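Local coordinates for protein CbbY (Rhodobacter sphaeroides, PDB 4UAS), which dephosphorylates xylulose 1,5-bisphosphate, a potent Rubisco inhibitor, as a magnesium-dependent and highly selective sugar phosphatase of the HAD superfamily, at residues Ala112-Thr117 with Asp155-Ala160; Ala171-Asp176 with Ala187-Ile192. One frame throughout, in Å; residues are numbered along the deposited sequence. Where two conformers were deposited one is given.

Both interactions involve the parallel sheet of the HAD fold, and their centres lie about 11 Å apart. Interaction 1 closes before interaction 2 opens: helix 155-164 leans on strand 110-114 and leads in sequence to strand 171-175, which interaction 2 pairs with strand 190-193. Strand 4-7 lies between strands 110-114 and 171-175. Tyr-157 joins the two contacts, its hydroxyl probably hydrogen-bonded to Glu-175 and its ring packed against Leu-189. At the C-terminal strand ends, Thr-115 and Thr-116 grip the bound phosphate while Asp-176 binds magnesium. Phosphate O4 is also 2.1 Å from the metal, so both contacts supply one active site.

Interaction 1: Ala112-Thr117 with Asp155-Ala160; sequences AVATTT and DIYRLA. With PO4 (phosphate ion), chain C.
Ala-114 presses its methyl against one face of the Tyr-157 ring, a CH-pi contact with CB 3.9 Å from the ring centroid and displaced toward the rim. Followed outward, Tyr-157 rests its CB on Ala-187. CG is anti to its own carbonyl carbon (chi1 -79°). In the ring, CE2 and CD2 are nearest the methyl, with CE2 3.6 Å from Ala-114 CB. CZ of Tyr-157 is a little farther, at 4.0 Å from the same CB, and OH continues to the carboxylate of Glu-175. One turn on along the helix, Ala-160 CB packs loosely against the methyls of Ala-112 and Ala-114, while Ile-156 CG1 lies 3.8 Å from Thr-115 O. This is a helix laid nearly antiparallel (161°) over a strand of the Rossmann-like HAD core, the two meeting largely through alanine methyls. Thr-115, Thr-116 and Thr-117 are among the substrate-binding residues. With OG1 anti to the backbone N, Thr-115 donates to phosphate O3 (2.6 Å) and accepts from Thr-117 N (3.0 Å) in an ST turn. An alanine at Thr-115 would probably leave phosphate O3 without this donor and Thr-117 N without its acceptor, freeing the turn to shift. Thr-116 N makes a nearly straight bond to phosphate O1 (2.9 Å), and its OG1 lies within bonding distance of both O1 and O2.

Interaction 2: Ala171-Asp176 with Ala187-Ile192; sequences AVALED and AGLRCI. With MG (magnesium ion), chain D.
Ala-173 turns both backbone polar groups toward strand 190-193: its N donates to Arg-190 O (2.9 Å) and its O accepts from Ile-192 N. Glu-175 N continues the pattern by donating to Ile-192 O. These three bonds make a parallel pairing in which Ala-173 stands beside Cys-191 and Leu-174 beside Ile-192. Val-172 and Leu-174 instead direct their backbone bonds to strand 4-7 and to Asp-8 just after it. Where the strands diverge, at Ala-171, water takes over. One molecule donates to Ala-171 O (2.8 Å) and accepts from Arg-190 N; a second also donates to Ala-171 O and accepts from Arg-190 NH2, which has a further acceptor in Leu-223 O. Cys-191 N is taken up by Asp-208. Cys-191 SG, anti to the backbone N (chi1 -177°), lies 3.7 Å from Glu-175 CB. In the buried Glu-175 carboxylate, OE2 has Lys-151 as its salt-bridge partner besides the Tyr-157 hydroxyl, and OE1 accepts from a water at 2.6 Å. That water is itself a magnesium ligand, making Glu-175 a second-shell residue. OE1 also stands close to Asp-8 OD1, a like-charge approach that Lys-151 probably eases. Asp-176 binds magnesium directly through OD1 (2.2 Å), while OD2 accepts from another metal-bound water; Asp-8 OD2 and the backbone O of Asp-10 complete the protein's share of the site. Leu-189 CD2 meets Ala-171 CB at 3.7 Å on the face that carries Ala-173 and Cys-191. The strands form a beta-alpha-beta unit with helix 178-186, whose C-terminal end is a Schellman motif with Gly-188 at C-prime; this helix and helix 155-164 pack on that same face, and strand 4-7 flanks strand 171-175.

Interaction 1: Ala112-Thr117 with Asp155-Ala160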
loop_
_atom_site.group_PDB
_atom_site.type_symbol
_atom_site.label_atom_id
_atom_site.label_comp_id
_atom_site.label_asym_id
_atom_site.label_seq_id
_atom_site.Cartn_x
_atom_site.Cartn_y
_atom_site.Cartn_z
ATOM N N ALA A 112 -1.827 -12.596 -1.064
ATOM C CA ALA A 112 -2.730 -11.545 -1.477
ATOM C C ALA A 112 -2.054 -10.179 -1.344
ATOM O O ALA A 112 -1.221 -9.982 -0.422
ATOM C CB ALA A 112 -4.034 -11.553 -0.702
ATOM N N VAL A 113 -2.494 -9.237 -2.126
ATOM C CA VAL A 113 -2.345 -7.813 -1.872
ATOM C C VAL A 113 -3.661 -7.291 -1.312
ATOM O O VAL A 113 -4.722 -7.659 -1.778
ATOM C CB VAL A 113 -2.007 -7.062 -3.188
ATOM C CG1 VAL A 113 -2.434 -5.640 -3.231
ATOM C CG2 VAL A 113 -0.499 -7.239 -3.415
ATOM N N ALA A 114 -3.547 -6.423 -0.301
ATOM C CA ALA A 114 -4.675 -5.721 0.281
ATOM C C ALA A 114 -4.246 -4.261 0.434
ATOM O O ALA A 114 -3.444 -3.966 1.333
ATOM C CB ALA A 114 -5.086 -6.326 1.601
ATOM N N THR A 115 -4.700 -3.387 -0.467
ATOM C CA THR A 115 -4.170 -2.051 -0.624
ATOM C C THR A 115 -5.246 -1.041 -0.895
ATOM O O THR A 115 -6.254 -1.346 -1.519
ATOM C CB THR A 115 -3.102 -2.042 -1.784
ATOM O OG1 THR A 115 -2.533 -0.730 -1.882
ATOM C CG2 THR A 115 -3.677 -2.431 -3.039
ATOM N N THR A 116 -4.958 0.193 -0.507
ATOM C CA THR A 116 -5.729 1.363 -0.874
ATOM C C THR A 116 -5.326 1.971 -2.178
ATOM O O THR A 116 -6.084 2.852 -2.675
ATOM C CB THR A 116 -5.654 2.460 0.215
ATOM O OG1 THR A 116 -4.343 3.024 0.258
ATOM C CG2 THR A 116 -6.035 1.914 1.592
ATOM N N THR A 117 -4.229 1.546 -2.773
ATOM C CA THR A 117 -3.771 2.131 -4.025
ATOM C C THR A 117 -4.541 1.597 -5.173
ATOM O O THR A 117 -5.148 0.538 -5.122
ATOM C CB THR A 117 -2.268 1.903 -4.219
ATOM O OG1 THR A 117 -1.733 2.972 -5.024
ATOM C CG2 THR A 117 -1.881 0.550 -4.809
ATOM N N ASP A 155 -12.438 -3.412 5.505
ATOM C CA ASP A 155 -13.151 -4.039 4.392
ATOM C C ASP A 155 -12.244 -4.606 3.303
ATOM O O ASP A 155 -12.581 -5.651 2.756
ATOM C CB ASP A 155 -14.186 -3.085 3.871
ATOM C CG ASP A 155 -15.384 -2.932 4.884
ATOM O OD1 ASP A 155 -15.456 -3.765 5.852
ATOM O OD2 ASP A 155 -16.237 -2.080 4.656
ATOM N N ILE A 156 -11.136 -3.967 2.953
ATOM C CA ILE A 156 -10.299 -4.478 1.898
ATOM C C ILE A 156 -9.665 -5.826 2.319
ATOM O O ILE A 156 -9.468 -6.719 1.483
ATOM C CB ILE A 156 -9.219 -3.453 1.501
ATOM C CG1 ILE A 156 -8.621 -3.776 0.137
ATOM C CG2 ILE A 156 -8.191 -3.222 2.584
ATOM C CD1 ILE A 156 -9.615 -3.674 -1.025
ATOM N N TYR A 157 -9.304 -5.982 3.595
ATOM C CA TYR A 157 -8.819 -7.244 4.106
ATOM C C TYR A 157 -9.879 -8.307 4.141
ATOM O O TYR A 157 -9.635 -9.474 3.839
ATOM C CB TYR A 157 -8.165 -7.073 5.486
ATOM C CG TYR A 157 -6.745 -6.520 5.467
ATOM C CD1 TYR A 157 -6.430 -5.248 5.853
ATOM C CD2 TYR A 157 -5.709 -7.350 5.079
ATOM C CE1 TYR A 157 -5.106 -4.793 5.850
ATOM C CE2 TYR A 157 -4.407 -6.927 5.072
ATOM C CZ TYR A 157 -4.095 -5.646 5.432
ATOM O OH TYR A 157 -2.790 -5.266 5.457
ATOM N N ARG A 158 -11.103 -7.930 4.533
ATOM C CA ARG A 158 -12.231 -8.875 4.474
ATOM C C ARG A 158 -12.486 -9.366 3.068
ATOM O O ARG A 158 -12.760 -10.565 2.875
ATOM C CB ARG A 158 -13.467 -8.225 5.065
ATOM C CG ARG A 158 -13.336 -7.926 6.554
ATOM C CD ARG A 158 -14.508 -7.168 7.129
ATOM N NE ARG A 158 -14.346 -6.972 8.556
ATOM C CZ ARG A 158 -14.660 -5.897 9.234
ATOM N NH1 ARG A 158 -15.152 -4.793 8.648
ATOM N NH2 ARG A 158 -14.460 -5.928 10.533
ATOM N N LEU A 159 -12.376 -8.487 2.090
ATOM C CA LEU A 159 -12.522 -8.892 0.676
ATOM C C LEU A 159 -11.448 -9.904 0.325
ATOM O O LEU A 159 -11.717 -10.973 -0.226
ATOM C CB LEU A 159 -12.451 -7.643 -0.204
ATOM C CG LEU A 159 -12.271 -7.903 -1.692
ATOM C CD1 LEU A 159 -13.311 -8.770 -2.287
ATOM C CD2 LEU A 159 -12.034 -6.609 -2.438
ATOM N N ALA A 160 -10.172 -9.576 0.618
ATOM C CA ALA A 160 -9.083 -10.445 0.277
ATOM C C ALA A 160 -9.252 -11.810 0.915
ATOM O O ALA A 160 -8.980 -12.848 0.274
ATOM C CB ALA A 160 -7.772 -9.802 0.708
HETATM P P PO4 C . -1.380 1.059 0.847
HETATM O O1 PO4 C . -2.813 0.723 1.432
HETATM O O2 PO4 C . -1.520 2.417 0.044
HETATM O O3 PO4 C . -0.785 0.052 -0.124
HETATM O O4 PO4 C . -0.362 1.367 1.998
#

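Interaction 2: Ala171-Asp176 with Ala187-Ile192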
loop_
_atom_site.group_PDB
_atom_site.type_symbol
_atom_site.label_atom_id
_atom_site.label_comp_id
_atom_site.label_asym_id
_atom_site.label_seq_id
_atom_site.Cartn_x
_atom_site.Cartn_y
_atom_site.Cartn_z
ATOM N N ALA A 171 -4.001 -16.759 8.805
ATOM C CA ALA A 171 -3.359 -15.807 7.898
ATOM C C ALA A 171 -2.632 -14.769 8.704
ATOM O O ALA A 171 -2.729 -14.712 9.924
ATOM C CB ALA A 171 -4.392 -15.232 6.968
ATOM N N VAL A 172 -1.896 -13.908 7.999
ATOM C CA VAL A 172 -1.112 -12.851 8.648
ATOM C C VAL A 172 -1.018 -11.737 7.599
ATOM O O VAL A 172 -0.938 -11.986 6.415
ATOM C CB VAL A 172 0.254 -13.353 9.112
ATOM C CG1 VAL A 172 1.049 -13.831 7.930
ATOM C CG2 VAL A 172 0.981 -12.354 9.976
ATOM N N ALA A 173 -0.954 -10.480 8.095
ATOM C CA ALA A 173 -0.754 -9.296 7.287
ATOM C C ALA A 173 0.586 -8.642 7.578
ATOM O O ALA A 173 1.033 -8.624 8.728
ATOM C CB ALA A 173 -1.845 -8.264 7.564
ATOM N N LEU A 174 1.181 -8.083 6.531
ATOM C CA LEU A 174 2.378 -7.210 6.642
ATOM C C LEU A 174 1.968 -5.810 6.258
ATOM O O LEU A 174 1.338 -5.563 5.225
ATOM C CB LEU A 174 3.501 -7.645 5.737
ATOM C CG LEU A 174 4.398 -8.747 6.238
ATOM C CD1 LEU A 174 3.698 -9.992 6.524
ATOM C CD2 LEU A 174 5.552 -8.937 5.311
ATOM N N GLU A 175 2.294 -4.853 7.139
ATOM C CA GLU A 175 1.873 -3.455 7.034
ATOM C C GLU A 175 3.004 -2.530 7.448
ATOM O O GLU A 175 3.990 -2.918 8.055
ATOM C CB GLU A 175 0.665 -3.194 7.957
ATOM C CG GLU A 175 -0.662 -3.530 7.280
ATOM C CD GLU A 175 -1.085 -2.521 6.245
ATOM O OE1 GLU A 175 -0.345 -1.502 6.084
ATOM O OE2 GLU A 175 -2.148 -2.756 5.629
ATOM N N ASP A 176 2.837 -1.217 7.117
ATOM C CA ASP A 176 3.771 -0.197 7.446
ATOM C C ASP A 176 3.176 0.974 8.184
ATOM O O ASP A 176 3.940 1.866 8.594
ATOM C CB ASP A 176 4.516 0.354 6.222
ATOM C CG ASP A 176 3.594 1.250 5.410
ATOM O OD1 ASP A 176 2.523 0.732 5.059
ATOM O OD2 ASP A 176 3.903 2.418 5.098
ATOM N N ALA A 187 -9.985 -7.049 10.682
ATOM C CA ALA A 187 -10.295 -8.235 9.905
ATOM C C ALA A 187 -9.888 -9.520 10.621
ATOM O O ALA A 187 -10.001 -10.588 10.075
ATOM C CB ALA A 187 -9.652 -8.126 8.527
ATOM N N GLY A 188 -9.433 -9.408 11.869
ATOM C CA GLY A 188 -9.071 -10.565 12.676
ATOM C C GLY A 188 -7.682 -11.098 12.427
ATOM O O GLY A 188 -7.371 -12.228 12.825
ATOM N N LEU A 189 -6.825 -10.318 11.765
ATOM C CA LEU A 189 -5.502 -10.795 11.366
ATOM C C LEU A 189 -4.436 -10.360 12.349
ATOM O O LEU A 189 -4.372 -9.212 12.777
ATOM C CB LEU A 189 -5.152 -10.167 9.984
ATOM C CG LEU A 189 -5.982 -10.713 8.831
ATOM C CD1 LEU A 189 -5.877 -9.812 7.655
ATOM C CD2 LEU A 189 -5.533 -12.102 8.474
ATOM N N ARG A 190 -3.548 -11.284 12.615
ATOM C CA ARG A 190 -2.246 -10.911 13.131
ATOM C C ARG A 190 -1.518 -10.053 12.115
ATOM O O ARG A 190 -1.668 -10.223 10.903
ATOM C CB ARG A 190 -1.460 -12.120 13.502
ATOM C CG ARG A 190 -2.073 -12.811 14.819
ATOM C CD ARG A 190 -1.283 -13.927 15.430
ATOM N NE ARG A 190 -0.968 -14.866 14.344
ATOM C CZ ARG A 190 0.223 -15.071 13.776
ATOM N NH1 ARG A 190 1.237 -14.272 14.110
ATOM N NH2 ARG A 190 0.358 -15.989 12.797
ATOM N N CYS A 191 -0.721 -9.115 12.611
ATOM C CA CYS A 191 -0.145 -8.108 11.721
ATOM C C CYS A 191 1.295 -7.774 12.191
ATOM O O CYS A 191 1.525 -7.479 13.349
ATOM C CB CYS A 191 -1.008 -6.855 11.740
ATOM S SG CYS A 191 -0.448 -5.553 10.607
ATOM N N ILE A 192 2.206 -7.934 11.237
ATOM C CA ILE A 192 3.630 -7.565 11.382
ATOM C C ILE A 192 3.824 -6.204 10.742
ATOM O O ILE A 192 3.533 -6.054 9.566
ATOM C CB ILE A 192 4.486 -8.518 10.571
ATOM C CG1 ILE A 192 4.121 -9.977 10.857
ATOM C CG2 ILE A 192 5.948 -8.221 10.862
ATOM C CD1 ILE A 192 4.196 -10.325 12.313
HETATM MG MG MG D . 1.141 1.135 3.449
HETATM O O HOH W 1 -4.160 -14.066 12.193
HETATM O O HOH W 2 -2.020 -16.909 11.753
HETATM O O HOH W 3 -0.448 0.875 4.972
HETATM O O HOH W 4 1.333 3.065 3.918
#